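Local coordinates for protein nudix hydrolase DR_0079 (Deinococcus radiodurans, PDB 2O5F) that hydrolyses nucleoside di- and triphosphates to monophosphates in a magnesium-dependent manner, with a marked preference for CDP and CTP, at residues A[14-19]-A[76-81]; A[40-43]-A[47-50]; A[104-109]-A[113-118]; A[136-141]-A[146-151]. All coordinates share one frame; numbering follows the deposited sequence.

Contact 1 (A[14-19]-A[76-81]); sequences ERDEVV and ETYEEA
D16 and Y78 meet through their polar ends, joining the turn between strands 8-12 and 18-23 to the first turn of helix 78-90, the helix of the Nudix box. The tyrosine hydroxyl gives its proton to the carboxylate: Y78 OH lies 2.9 Å from D16 OD2, with D16 OD1 a little farther from it. That hydroxyl sits too close to another atom of the model, so the exact length is less sure. OD2 reaches the edge of the ring, near its plane and 3.6 Å from Y78 CE2, and the carboxylate is turned 50° from the ring. A short acid suits the turn, where the D16 backbone takes a left-handed conformation; with CG anti to the backbone N (chi1 -168°), its oxygens point at the phenol. With an alanine in place of D16, the Y78 hydroxyl would probably lose its acceptor and R35 its weak, long-range ion pair with OD1. Farther out, the tyrosine is long enough to reach across, and its side chain packs on R35 and V37 of one strand and on F115, C117 and Y119 of the next. Y78 itself follows T77, the N-cap residue, whose hydroxyl makes no capping bond. E80 OE1 accepts T77 N at 3.1 Å, met from 48° above the carboxylate plane.

Contact 2 (A[40-43]-A[47-50]); sequences FLRN and QLWI
N43 and Q47 close the tight end of this contact with backbone and side chains together. N43 N donates to Q47 O at 3.1 Å, while N43 OD1 receives Q47 N at 2.9 Å from above its carbonyl plane. The amide of N43 then gives ND2 to Q47 OE1 at 3.0 Å, within the carbonyl plane and on a lone pair; N43 is thus held at both OD1 and ND2, Q47 at OE1. Asparagine suits the spot: a chi1 of 62° sets its CG between the backbone N and the carbonyl carbon, and OD1 also accepts from Q45 N, an Asx turn that shapes the loop. This is the end of a twisted beta hairpin, in which strand 35-42 of the central Nudix sheet passes into strand 48-52; the short strand axes lie 130° apart, and R42 and L48 make a single bridge. Beside it W49 N donates to L41 O at 2.9 Å. Buried apolar groups fill one side, with F40 CD1 3.9 Å from L48 CD1 and I50 CD1 approaching the F40 ring at its edge. Helix 159-166 covers that phenylalanine. On the opposite side L41 CD2 rests against W49 CB, 3.9 Å away. Toward solvent the fit slackens: R42 lays CB and CG against L48 CD2, CB at 3.7 Å, before its chain bends away to a salt bridge with E120.

Contact 3 (A[104-109]-A[113-118]); sequences SFSPFQ and SSFMCV
F105 and M116 are tied by two backbone hydrogen bonds, F105 N to M116 O at 2.9 Å and M116 N to F105 O at 3.1 Å, which make them an antiparallel hydrogen-bonded pair. S104 and C117 form the next, non-hydrogen-bonded pair; their side chains lie on the other face, where Y78 packs on C117. In the loop S106 OG, anti to its own N (chi1 155°), accepts F108 N in an ST turn, the serine hydroxyl being short enough to fold back.

Apolar contacts follow the same alternation. F105 turns its ring edge to V118 CG2, 3.8 Å from CE2, and its CB meets M116 CG; helix 159-166 covers these bulky residues through L162.

Aromatic contacts gather at the F115 ring, whose flat face suits the C-H groups of a proline. P107 CD sits over the ring centre, a CH-pi contact whose 3.2 Å separation is doubtful because the neighbouring CG is modelled too close to S114. F108 brings its edge to F115, CE1 to CE2 4.0 Å. A serine at F115 is likely to strip P107 and F108 of their shared aromatic surface and leave the F108 ring freer to turn.

Together these contacts define the loop end of the beta hairpin formed by strands 98-105 and 115-122.

Contact 4 (A[136-141]-A[146-151]); sequences GGEWLT and LARIAA
E138 and R148 form a two-pronged salt bridge across the junction where strand 136-140 runs through T141 straight into helix 142-151. The arginine grips end-on, with one terminal nitrogen to each carboxylate oxygen: R148 NH1 to E138 OE1 at 3.1 Å and R148 NH2 to E138 OE2 at 2.9 Å. Both bonds are nearly straight, the second having an N-H...O angle of 169°. The oxygens lie close to the guanidinium plane, yet the carboxylate stands almost upright to it, the two planes being 77° apart, so that each nitrogen meets its oxygen from well above the carboxylate plane. The two bonds fix the orientation of the guanidinium and limit its rotation. Arginine fits because its chain, extended from CG to NE, is long enough to span the distance from helix to strand, and glutamate because its extended chain carries the acid out to meet it. E138 OE2 also has a weak, long ion pair with R52.

Capping completes the junction. T141 is the N-cap, and its OG1 accepts the backbone N of H144.

The apolar contact comes from L140, two residues along the strand and so on the same side as E138. W139 points to the other side of the strand, where its ring meets W49 edge-to-face. The branched end of L140 covers one face of the guanidinium: CD1 is 3.8 Å above the plane, over the centre. The closest carbon of the leucine is CD2, 3.5 Å from R148 NH1.

The four contacts fall into two pairs at opposite ends of the Nudix fold. Contacts 1 and 3 have centres about 11 Å apart and touch, through D16 on F115 and Y78 on C117. Contacts 2 and 4, their centres also about 11 Å apart, share the small sheet of strands 48-52 and 136-140 through backbone bonds. The centres of contacts 1 and 4 are about 30 Å apart. Neighbouring strands 35-42 and 115-122 bridge the pairs, F40 packing on V118. Along the chain contact 2 falls within contact 1; contacts 3 and 4 follow. Helix 78-90, whose E85 and E89 probably bind magnesium, starts in contact 1. Together they tie the N-terminal hairpin and small outer sheet to the central sheet.

Contact 1 (A[14-19]-A[76-81])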
loop_
_atom_site.group_PDB
_atom_site.type_symbol
_atom_site.label_atom_id
_atom_site.label_comp_id
_atom_site.label_asym_id
_atom_site.label_seq_id
_atom_site.Cartn_x
_atom_site.Cartn_y
_atom_site.Cartn_z
ATOM N N GLU A 14 -12.138 16.417 -1.843
ATOM C CA GLU A 14 -10.866 16.897 -1.313
ATOM C C GLU A 14 -10.675 16.692 0.184
ATOM O O GLU A 14 -9.545 16.661 0.677
ATOM C CB GLU A 14 -10.681 18.384 -1.630
ATOM C CG GLU A 14 -10.153 18.665 -3.018
ATOM C CD GLU A 14 -11.174 18.436 -4.114
ATOM O OE1 GLU A 14 -10.764 18.436 -5.299
ATOM O OE2 GLU A 14 -12.376 18.270 -3.800
ATOM N N ARG A 15 -11.779 16.575 0.907
ATOM C CA ARG A 15 -11.737 16.385 2.358
ATOM C C ARG A 15 -11.811 14.902 2.724
ATOM O O ARG A 15 -11.889 14.542 3.903
ATOM C CB ARG A 15 -12.908 17.125 3.009
ATOM C CG ARG A 15 -12.859 18.643 2.895
ATOM C CD ARG A 15 -11.718 19.214 3.720
ATOM N NE ARG A 15 -11.836 20.658 3.947
ATOM C CZ ARG A 15 -11.818 21.582 2.990
ATOM N NH1 ARG A 15 -11.688 21.229 1.720
ATOM N NH2 ARG A 15 -11.921 22.865 3.304
ATOM N N ASP A 16 -11.779 14.051 1.704
ATOM C CA ASP A 16 -11.866 12.608 1.879
ATOM C C ASP A 16 -13.234 12.243 2.436
ATOM O O ASP A 16 -13.365 11.380 3.303
ATOM C CB ASP A 16 -10.756 12.084 2.802
ATOM C CG ASP A 16 -10.652 10.565 2.779
ATOM O OD1 ASP A 16 -10.917 9.968 1.717
ATOM O OD2 ASP A 16 -10.297 9.961 3.810
ATOM N N GLU A 17 -14.253 12.930 1.930
ATOM C CA GLU A 17 -15.633 12.681 2.323
ATOM C C GLU A 17 -16.280 11.970 1.146
ATOM O O GLU A 17 -16.070 12.354 0.001
ATOM C CB GLU A 17 -16.359 13.999 2.603
ATOM C CG GLU A 17 -15.865 14.713 3.848
ATOM C CD GLU A 17 -16.303 16.164 3.921
ATOM O OE1 GLU A 17 -16.159 16.765 5.010
ATOM O OE2 GLU A 17 -16.773 16.714 2.898
ATOM N N VAL A 18 -17.056 10.931 1.435
ATOM C CA VAL A 18 -17.729 10.159 0.396
ATOM C C VAL A 18 -18.839 10.960 -0.275
ATOM O O VAL A 18 -19.720 11.491 0.398
ATOM C CB VAL A 18 -18.339 8.872 0.979
ATOM C CG1 VAL A 18 -19.011 8.065 -0.126
ATOM C CG2 VAL A 18 -17.250 8.048 1.660
ATOM N N VAL A 19 -18.798 11.019 -1.603
ATOM C CA VAL A 19 -19.784 11.762 -2.386
ATOM C C VAL A 19 -20.440 10.927 -3.488
ATOM O O VAL A 19 -21.142 11.467 -4.343
ATOM C CB VAL A 19 -19.140 12.998 -3.049
ATOM C CG1 VAL A 19 -18.623 13.955 -1.981
ATOM C CG2 VAL A 19 -17.998 12.562 -3.959
ATOM N N GLU A 76 -16.413 0.220 2.828
ATOM C CA GLU A 76 -15.360 -0.314 3.672
ATOM C C GLU A 76 -14.529 0.798 4.308
ATOM O O GLU A 76 -14.327 1.856 3.714
ATOM C CB GLU A 76 -14.482 -1.216 2.810
ATOM C CG GLU A 76 -13.446 -2.037 3.524
ATOM C CD GLU A 76 -12.716 -2.948 2.548
ATOM O OE1 GLU A 76 -12.203 -2.438 1.527
ATOM O OE2 GLU A 76 -12.658 -4.171 2.797
ATOM N N THR A 77 -14.066 0.572 5.529
ATOM C CA THR A 77 -13.235 1.571 6.182
ATOM C C THR A 77 -11.782 1.246 5.822
ATOM O O THR A 77 -11.500 0.170 5.296
ATOM C CB THR A 77 -13.398 1.523 7.700
ATOM O OG1 THR A 77 -12.754 2.661 8.284
ATOM C CG2 THR A 77 -12.779 0.271 8.243
ATOM N N TYR A 78 -10.868 2.169 6.104
ATOM C CA TYR A 78 -9.457 1.960 5.803
ATOM C C TYR A 78 -8.902 0.719 6.502
ATOM O O TYR A 78 -8.217 -0.093 5.881
ATOM C CB TYR A 78 -8.636 3.190 6.213
ATOM C CG TYR A 78 -8.751 4.376 5.265
ATOM C CD1 TYR A 78 -8.049 4.400 4.062
ATOM C CD2 TYR A 78 -9.545 5.478 5.583
ATOM C CE1 TYR A 78 -8.123 5.494 3.196
ATOM C CE2 TYR A 78 -9.636 6.579 4.727
ATOM C CZ TYR A 78 -8.922 6.582 3.542
ATOM O OH TYR A 78 -8.989 7.669 2.711
ATOM N N GLU A 79 -9.201 0.569 7.788
ATOM C CA GLU A 79 -8.712 -0.582 8.549
ATOM C C GLU A 79 -9.228 -1.905 7.973
ATOM O O GLU A 79 -8.486 -2.886 7.885
ATOM C CB GLU A 79 -9.133 -0.469 10.020
ATOM C CG GLU A 79 -8.499 -1.524 10.922
ATOM C CD GLU A 79 -9.023 -1.476 12.346
ATOM O OE1 GLU A 79 -9.409 -0.376 12.802
ATOM O OE2 GLU A 79 -9.035 -2.535 13.013
ATOM N N GLU A 80 -10.498 -1.935 7.584
ATOM C CA GLU A 80 -11.074 -3.148 7.024
ATOM C C GLU A 80 -10.402 -3.523 5.706
ATOM O O GLU A 80 -10.162 -4.701 5.435
ATOM C CB GLU A 80 -12.583 -2.976 6.825
ATOM C CG GLU A 80 -13.348 -2.866 8.138
ATOM C CD GLU A 80 -14.791 -2.439 7.950
ATOM O OE1 GLU A 80 -15.141 -2.009 6.829
ATOM O OE2 GLU A 80 -15.567 -2.527 8.927
ATOM N N ALA A 81 -10.086 -2.523 4.888
ATOM C CA ALA A 81 -9.435 -2.795 3.613
ATOM C C ALA A 81 -8.034 -3.341 3.883
ATOM O O ALA A 81 -7.555 -4.242 3.192
ATOM C CB ALA A 81 -9.353 -1.522 2.781
#

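Contact 2 (A[40-43]-A[47-50])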
loop_
_atom_site.group_PDB
_atom_site.type_symbol
_atom_site.label_atom_id
_atom_site.label_comp_id
_atom_site.label_asym_id
_atom_site.label_seq_id
_atom_site.Cartn_x
_atom_site.Cartn_y
_atom_site.Cartn_z
ATOM N N PHE A 40 3.616 -1.207 5.091
ATOM C CA PHE A 40 4.971 -1.695 5.044
ATOM C C PHE A 40 5.156 -2.639 6.216
ATOM O O PHE A 40 4.711 -2.354 7.327
ATOM C CB PHE A 40 5.965 -0.541 5.177
ATOM C CG PHE A 40 6.073 0.311 3.952
ATOM C CD1 PHE A 40 6.670 -0.183 2.800
ATOM C CD2 PHE A 40 5.585 1.615 3.949
ATOM C CE1 PHE A 40 6.784 0.612 1.651
ATOM C CE2 PHE A 40 5.692 2.417 2.803
ATOM C CZ PHE A 40 6.294 1.908 1.655
ATOM N N LEU A 41 5.789 -3.769 5.949
ATOM C CA LEU A 41 6.094 -4.749 6.979
ATOM C C LEU A 41 7.554 -4.460 7.327
ATOM O O LEU A 41 8.430 -4.589 6.471
ATOM C CB LEU A 41 5.960 -6.160 6.407
ATOM C CG LEU A 41 6.336 -7.325 7.329
ATOM C CD1 LEU A 41 5.326 -7.418 8.467
ATOM C CD2 LEU A 41 6.351 -8.625 6.534
ATOM N N ARG A 42 7.825 -4.051 8.565
ATOM C CA ARG A 42 9.200 -3.753 8.960
ATOM C C ARG A 42 9.677 -4.657 10.091
ATOM O O ARG A 42 8.964 -4.870 11.073
ATOM C CB ARG A 42 9.338 -2.287 9.393
ATOM C CG ARG A 42 10.775 -1.887 9.716
ATOM C CD ARG A 42 10.869 -0.471 10.258
ATOM N NE ARG A 42 10.042 -0.305 11.450
ATOM C CZ ARG A 42 10.009 0.796 12.194
ATOM N NH1 ARG A 42 10.763 1.842 11.873
ATOM N NH2 ARG A 42 9.217 0.855 13.257
ATOM N N ASN A 43 10.887 -5.189 9.953
ATOM C CA ASN A 43 11.430 -6.065 10.979
ATOM C C ASN A 43 12.244 -5.291 12.017
ATOM O O ASN A 43 12.311 -4.065 11.984
ATOM C CB ASN A 43 12.277 -7.183 10.354
ATOM C CG ASN A 43 13.500 -6.672 9.596
ATOM O OD1 ASN A 43 13.960 -5.550 9.800
ATOM N ND2 ASN A 43 14.044 -7.521 8.721
ATOM N N GLN A 47 14.433 -3.128 8.213
ATOM C CA GLN A 47 14.245 -3.435 6.798
ATOM C C GLN A 47 12.753 -3.589 6.505
ATOM O O GLN A 47 11.978 -3.966 7.377
ATOM C CB GLN A 47 14.964 -4.737 6.446
ATOM C CG GLN A 47 16.470 -4.693 6.657
ATOM C CD GLN A 47 17.094 -6.070 6.578
ATOM O OE1 GLN A 47 16.631 -7.008 7.228
ATOM N NE2 GLN A 47 18.156 -6.200 5.793
ATOM N N LEU A 48 12.362 -3.293 5.272
ATOM C CA LEU A 48 10.970 -3.420 4.862
ATOM C C LEU A 48 10.870 -4.619 3.915
ATOM O O LEU A 48 11.750 -4.819 3.078
ATOM C CB LEU A 48 10.525 -2.144 4.134
ATOM C CG LEU A 48 10.788 -0.799 4.824
ATOM C CD1 LEU A 48 10.359 0.333 3.893
ATOM C CD2 LEU A 48 10.024 -0.713 6.148
ATOM N N TRP A 49 9.824 -5.432 4.041
ATOM C CA TRP A 49 9.707 -6.574 3.138
ATOM C C TRP A 49 9.058 -6.059 1.865
ATOM O O TRP A 49 7.880 -5.698 1.849
ATOM C CB TRP A 49 8.855 -7.690 3.735
ATOM C CG TRP A 49 8.944 -8.971 2.940
ATOM C CD1 TRP A 49 9.981 -9.858 2.923
ATOM C CD2 TRP A 49 7.966 -9.481 2.020
ATOM N NE1 TRP A 49 9.710 -10.894 2.048
ATOM C CE2 TRP A 49 8.481 -10.682 1.479
ATOM C CE3 TRP A 49 6.703 -9.036 1.599
ATOM C CZ2 TRP A 49 7.784 -11.443 0.538
ATOM C CZ3 TRP A 49 6.002 -9.801 0.658
ATOM C CH2 TRP A 49 6.551 -10.990 0.141
ATOM N N ILE A 50 9.837 -6.035 0.794
ATOM C CA ILE A 50 9.355 -5.504 -0.474
ATOM C C ILE A 50 9.096 -6.595 -1.497
ATOM O O ILE A 50 10.029 -7.253 -1.969
ATOM C CB ILE A 50 10.380 -4.494 -1.047
ATOM C CG1 ILE A 50 10.617 -3.365 -0.028
ATOM C CG2 ILE A 50 9.863 -3.919 -2.356
ATOM C CD1 ILE A 50 9.345 -2.594 0.346
#

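Contact 3 (A[104-109]-A[113-118])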
loop_
_atom_site.group_PDB
_atom_site.type_symbol
_atom_site.label_atom_id
_atom_site.label_comp_id
_atom_site.label_asym_id
_atom_site.label_seq_id
_atom_site.Cartn_x
_atom_site.Cartn_y
_atom_site.Cartn_z
ATOM N N SER A 104 -1.323 9.490 6.784
ATOM C CA SER A 104 -2.473 9.644 5.898
ATOM C C SER A 104 -2.093 10.713 4.877
ATOM O O SER A 104 -1.473 11.714 5.230
ATOM C CB SER A 104 -3.700 10.095 6.698
ATOM O OG SER A 104 -4.127 9.078 7.592
ATOM N N PHE A 105 -2.454 10.503 3.613
ATOM C CA PHE A 105 -2.116 11.464 2.567
ATOM C C PHE A 105 -3.251 11.784 1.612
ATOM O O PHE A 105 -4.117 10.950 1.366
ATOM C CB PHE A 105 -0.949 10.950 1.723
ATOM C CG PHE A 105 0.314 10.718 2.494
ATOM C CD1 PHE A 105 1.020 11.788 3.038
ATOM C CD2 PHE A 105 0.803 9.429 2.661
ATOM C CE1 PHE A 105 2.207 11.574 3.739
ATOM C CE2 PHE A 105 1.988 9.198 3.360
ATOM C CZ PHE A 105 2.691 10.269 3.899
ATOM N N SER A 106 -3.206 12.998 1.063
ATOM C CA SER A 106 -4.171 13.460 0.078
ATOM C C SER A 106 -3.452 13.557 -1.269
ATOM O O SER A 106 -2.282 13.953 -1.333
ATOM C CB SER A 106 -4.723 14.843 0.450
ATOM O OG SER A 106 -5.187 15.521 -0.713
ATOM N N PRO A 107 -4.142 13.183 -2.358
ATOM C CA PRO A 107 -3.626 13.211 -3.730
ATOM C C PRO A 107 -3.357 14.635 -4.222
ATOM O O PRO A 107 -2.648 14.835 -5.211
ATOM C CB PRO A 107 -4.746 12.574 -4.548
ATOM C CG PRO A 107 -5.579 11.850 -3.556
ATOM C CD PRO A 107 -5.523 12.676 -2.324
ATOM N N PHE A 108 -3.962 15.622 -3.566
ATOM C CA PHE A 108 -3.768 17.010 -3.979
ATOM C C PHE A 108 -2.702 17.734 -3.174
ATOM O O PHE A 108 -2.285 18.830 -3.543
ATOM C CB PHE A 108 -5.080 17.791 -3.891
ATOM C CG PHE A 108 -6.203 17.149 -4.635
ATOM C CD1 PHE A 108 -7.058 16.266 -3.992
ATOM C CD2 PHE A 108 -6.381 17.384 -5.993
ATOM C CE1 PHE A 108 -8.079 15.619 -4.690
ATOM C CE2 PHE A 108 -7.398 16.741 -6.702
ATOM C CZ PHE A 108 -8.248 15.858 -6.047
ATOM N N GLN A 109 -2.253 17.125 -2.082
ATOM C CA GLN A 109 -1.227 17.742 -1.248
ATOM C C GLN A 109 0.137 17.084 -1.421
ATOM O O GLN A 109 1.121 17.512 -0.817
ATOM C CB GLN A 109 -1.627 17.668 0.220
ATOM C CG GLN A 109 -2.889 18.425 0.559
ATOM C CD GLN A 109 -3.138 18.436 2.049
ATOM O OE1 GLN A 109 -3.223 17.383 2.676
ATOM N NE2 GLN A 109 -3.250 19.627 2.627
ATOM N N SER A 113 -1.027 9.002 -5.780
ATOM C CA SER A 113 -2.194 8.749 -6.636
ATOM C C SER A 113 -3.621 8.885 -6.083
ATOM O O SER A 113 -4.515 9.351 -6.794
ATOM C CB SER A 113 -2.054 7.360 -7.251
ATOM O OG SER A 113 -1.965 6.385 -6.233
ATOM N N SER A 114 -3.835 8.463 -4.840
ATOM C CA SER A 114 -5.155 8.494 -4.218
ATOM C C SER A 114 -5.088 8.889 -2.756
ATOM O O SER A 114 -4.013 9.047 -2.188
ATOM C CB SER A 114 -5.797 7.100 -4.267
ATOM O OG SER A 114 -5.755 6.533 -5.551
ATOM N N PHE A 115 -6.264 9.033 -2.150
ATOM C CA PHE A 115 -6.349 9.321 -0.735
ATOM C C PHE A 115 -5.913 8.015 -0.104
ATOM O O PHE A 115 -6.211 6.936 -0.623
ATOM C CB PHE A 115 -7.786 9.666 -0.357
ATOM C CG PHE A 115 -8.117 11.109 -0.573
ATOM C CD1 PHE A 115 -7.743 12.062 0.368
ATOM C CD2 PHE A 115 -8.761 11.525 -1.731
ATOM C CE1 PHE A 115 -8.005 13.413 0.159
ATOM C CE2 PHE A 115 -9.027 12.877 -1.948
ATOM C CZ PHE A 115 -8.646 13.822 -0.994
ATOM N N MET A 116 -5.196 8.087 1.004
ATOM C CA MET A 116 -4.736 6.854 1.594
ATOM C C MET A 116 -4.295 6.923 3.032
ATOM O O MET A 116 -3.961 7.982 3.567
ATOM C CB MET A 116 -3.559 6.311 0.782
ATOM C CG MET A 116 -2.360 7.253 0.732
ATOM S SD MET A 116 -0.956 6.533 -0.156
ATOM C CE MET A 116 -1.453 6.715 -1.861
ATOM N N CYS A 117 -4.317 5.756 3.649
ATOM C CA CYS A 117 -3.822 5.609 4.990
ATOM C C CYS A 117 -2.698 4.609 4.774
ATOM O O CYS A 117 -2.874 3.608 4.063
ATOM C CB CYS A 117 -4.864 5.018 5.932
ATOM S SG CYS A 117 -4.273 4.964 7.634
ATOM N N VAL A 118 -1.545 4.904 5.362
ATOM C CA VAL A 118 -0.375 4.045 5.264
ATOM C C VAL A 118 -0.175 3.466 6.660
ATOM O O VAL A 118 -0.227 4.190 7.654
ATOM C CB VAL A 118 0.885 4.844 4.855
ATOM C CG1 VAL A 118 2.036 3.894 4.540
ATOM C CG2 VAL A 118 0.575 5.723 3.652
#

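Contact 4 (A[136-141]-A[146-151])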
loop_
_atom_site.group_PDB
_atom_site.type_symbol
_atom_site.label_atom_id
_atom_site.label_comp_id
_atom_site.label_asym_id
_atom_site.label_seq_id
_atom_site.Cartn_x
_atom_site.Cartn_y
_atom_site.Cartn_z
ATOM N N GLY A 136 7.943 -13.059 -5.476
ATOM C CA GLY A 136 8.936 -13.240 -4.433
ATOM C C GLY A 136 9.110 -11.916 -3.721
ATOM O O GLY A 136 8.515 -10.926 -4.128
ATOM N N GLY A 137 9.907 -11.885 -2.659
ATOM C CA GLY A 137 10.100 -10.634 -1.952
ATOM C C GLY A 137 11.423 -10.633 -1.222
ATOM O O GLY A 137 12.064 -11.673 -1.104
ATOM N N GLU A 138 11.847 -9.469 -0.748
ATOM C CA GLU A 138 13.094 -9.400 -0.018
ATOM C C GLU A 138 13.102 -8.291 1.020
ATOM O O GLU A 138 12.415 -7.274 0.884
ATOM C CB GLU A 138 14.278 -9.258 -0.990
ATOM C CG GLU A 138 14.249 -8.056 -1.915
ATOM C CD GLU A 138 15.096 -8.248 -3.192
ATOM O OE1 GLU A 138 16.297 -8.606 -3.104
ATOM O OE2 GLU A 138 14.554 -8.022 -4.298
ATOM N N TRP A 139 13.851 -8.519 2.091
ATOM C CA TRP A 139 13.965 -7.520 3.140
ATOM C C TRP A 139 15.009 -6.531 2.643
ATOM O O TRP A 139 16.137 -6.906 2.316
ATOM C CB TRP A 139 14.405 -8.164 4.453
ATOM C CG TRP A 139 13.334 -9.025 5.072
ATOM C CD1 TRP A 139 13.214 -10.369 4.983
ATOM C CD2 TRP A 139 12.237 -8.571 5.882
ATOM N NE1 TRP A 139 12.106 -10.796 5.693
ATOM C CE2 TRP A 139 11.494 -9.709 6.255
ATOM C CE3 TRP A 139 11.818 -7.309 6.328
ATOM C CZ2 TRP A 139 10.352 -9.628 7.061
ATOM C CZ3 TRP A 139 10.679 -7.225 7.127
ATOM C CH2 TRP A 139 9.962 -8.382 7.487
ATOM N N LEU A 140 14.623 -5.270 2.569
ATOM C CA LEU A 140 15.523 -4.250 2.078
ATOM C C LEU A 140 15.462 -3.013 2.936
ATOM O O LEU A 140 14.412 -2.664 3.480
ATOM C CB LEU A 140 15.150 -3.851 0.650
ATOM C CG LEU A 140 15.165 -4.882 -0.476
ATOM C CD1 LEU A 140 14.545 -4.244 -1.710
ATOM C CD2 LEU A 140 16.589 -5.356 -0.762
ATOM N N THR A 141 16.599 -2.351 3.054
ATOM C CA THR A 141 16.657 -1.118 3.808
ATOM C C THR A 141 16.060 -0.061 2.888
ATOM O O THR A 141 16.126 -0.183 1.667
ATOM C CB THR A 141 18.099 -0.738 4.127
ATOM O OG1 THR A 141 18.797 -0.454 2.907
ATOM C CG2 THR A 141 18.788 -1.881 4.845
ATOM N N LEU A 146 15.325 2.735 -2.315
ATOM C CA LEU A 146 15.279 4.007 -3.036
ATOM C C LEU A 146 16.373 4.062 -4.109
ATOM O O LEU A 146 16.165 4.605 -5.210
ATOM C CB LEU A 146 15.428 5.173 -2.049
ATOM C CG LEU A 146 14.207 5.399 -1.148
ATOM C CD1 LEU A 146 14.478 6.527 -0.151
ATOM C CD2 LEU A 146 13.008 5.757 -2.035
ATOM N N ALA A 147 17.542 3.505 -3.798
ATOM C CA ALA A 147 18.635 3.484 -4.765
ATOM C C ALA A 147 18.223 2.716 -6.036
ATOM O O ALA A 147 18.482 3.175 -7.144
ATOM C CB ALA A 147 19.884 2.855 -4.147
ATOM N N ARG A 148 17.589 1.558 -5.868
ATOM C CA ARG A 148 17.144 0.758 -7.012
ATOM C C ARG A 148 16.146 1.543 -7.860
ATOM O O ARG A 148 16.218 1.524 -9.087
ATOM C CB ARG A 148 16.463 -0.535 -6.556
ATOM C CG ARG A 148 17.363 -1.587 -5.911
ATOM C CD ARG A 148 16.550 -2.861 -5.669
ATOM N NE ARG A 148 17.303 -3.894 -4.964
ATOM C CZ ARG A 148 16.844 -5.118 -4.728
ATOM N NH1 ARG A 148 17.595 -5.994 -4.068
ATOM N NH2 ARG A 148 15.632 -5.468 -5.157
ATOM N N ILE A 149 15.201 2.218 -7.206
ATOM C CA ILE A 149 14.199 3.005 -7.921
ATOM C C ILE A 149 14.890 4.114 -8.709
ATOM O O ILE A 149 14.573 4.345 -9.875
ATOM C CB ILE A 149 13.177 3.667 -6.960
ATOM C CG1 ILE A 149 12.621 2.635 -5.972
ATOM C CG2 ILE A 149 12.036 4.287 -7.763
ATOM C CD1 ILE A 149 12.063 1.403 -6.604
ATOM N N ALA A 150 15.822 4.803 -8.058
ATOM C CA ALA A 150 16.573 5.886 -8.685
ATOM C C ALA A 150 17.320 5.377 -9.926
ATOM O O ALA A 150 17.451 6.091 -10.925
ATOM C CB ALA A 150 17.560 6.485 -7.675
ATOM N N ALA A 151 17.791 4.136 -9.860
ATOM C CA ALA A 151 18.526 3.514 -10.963
ATOM C C ALA A 151 17.640 3.181 -12.161
ATOM O O ALA A 151 18.124 3.059 -13.282
ATOM C CB ALA A 151 19.211 2.249 -10.471
#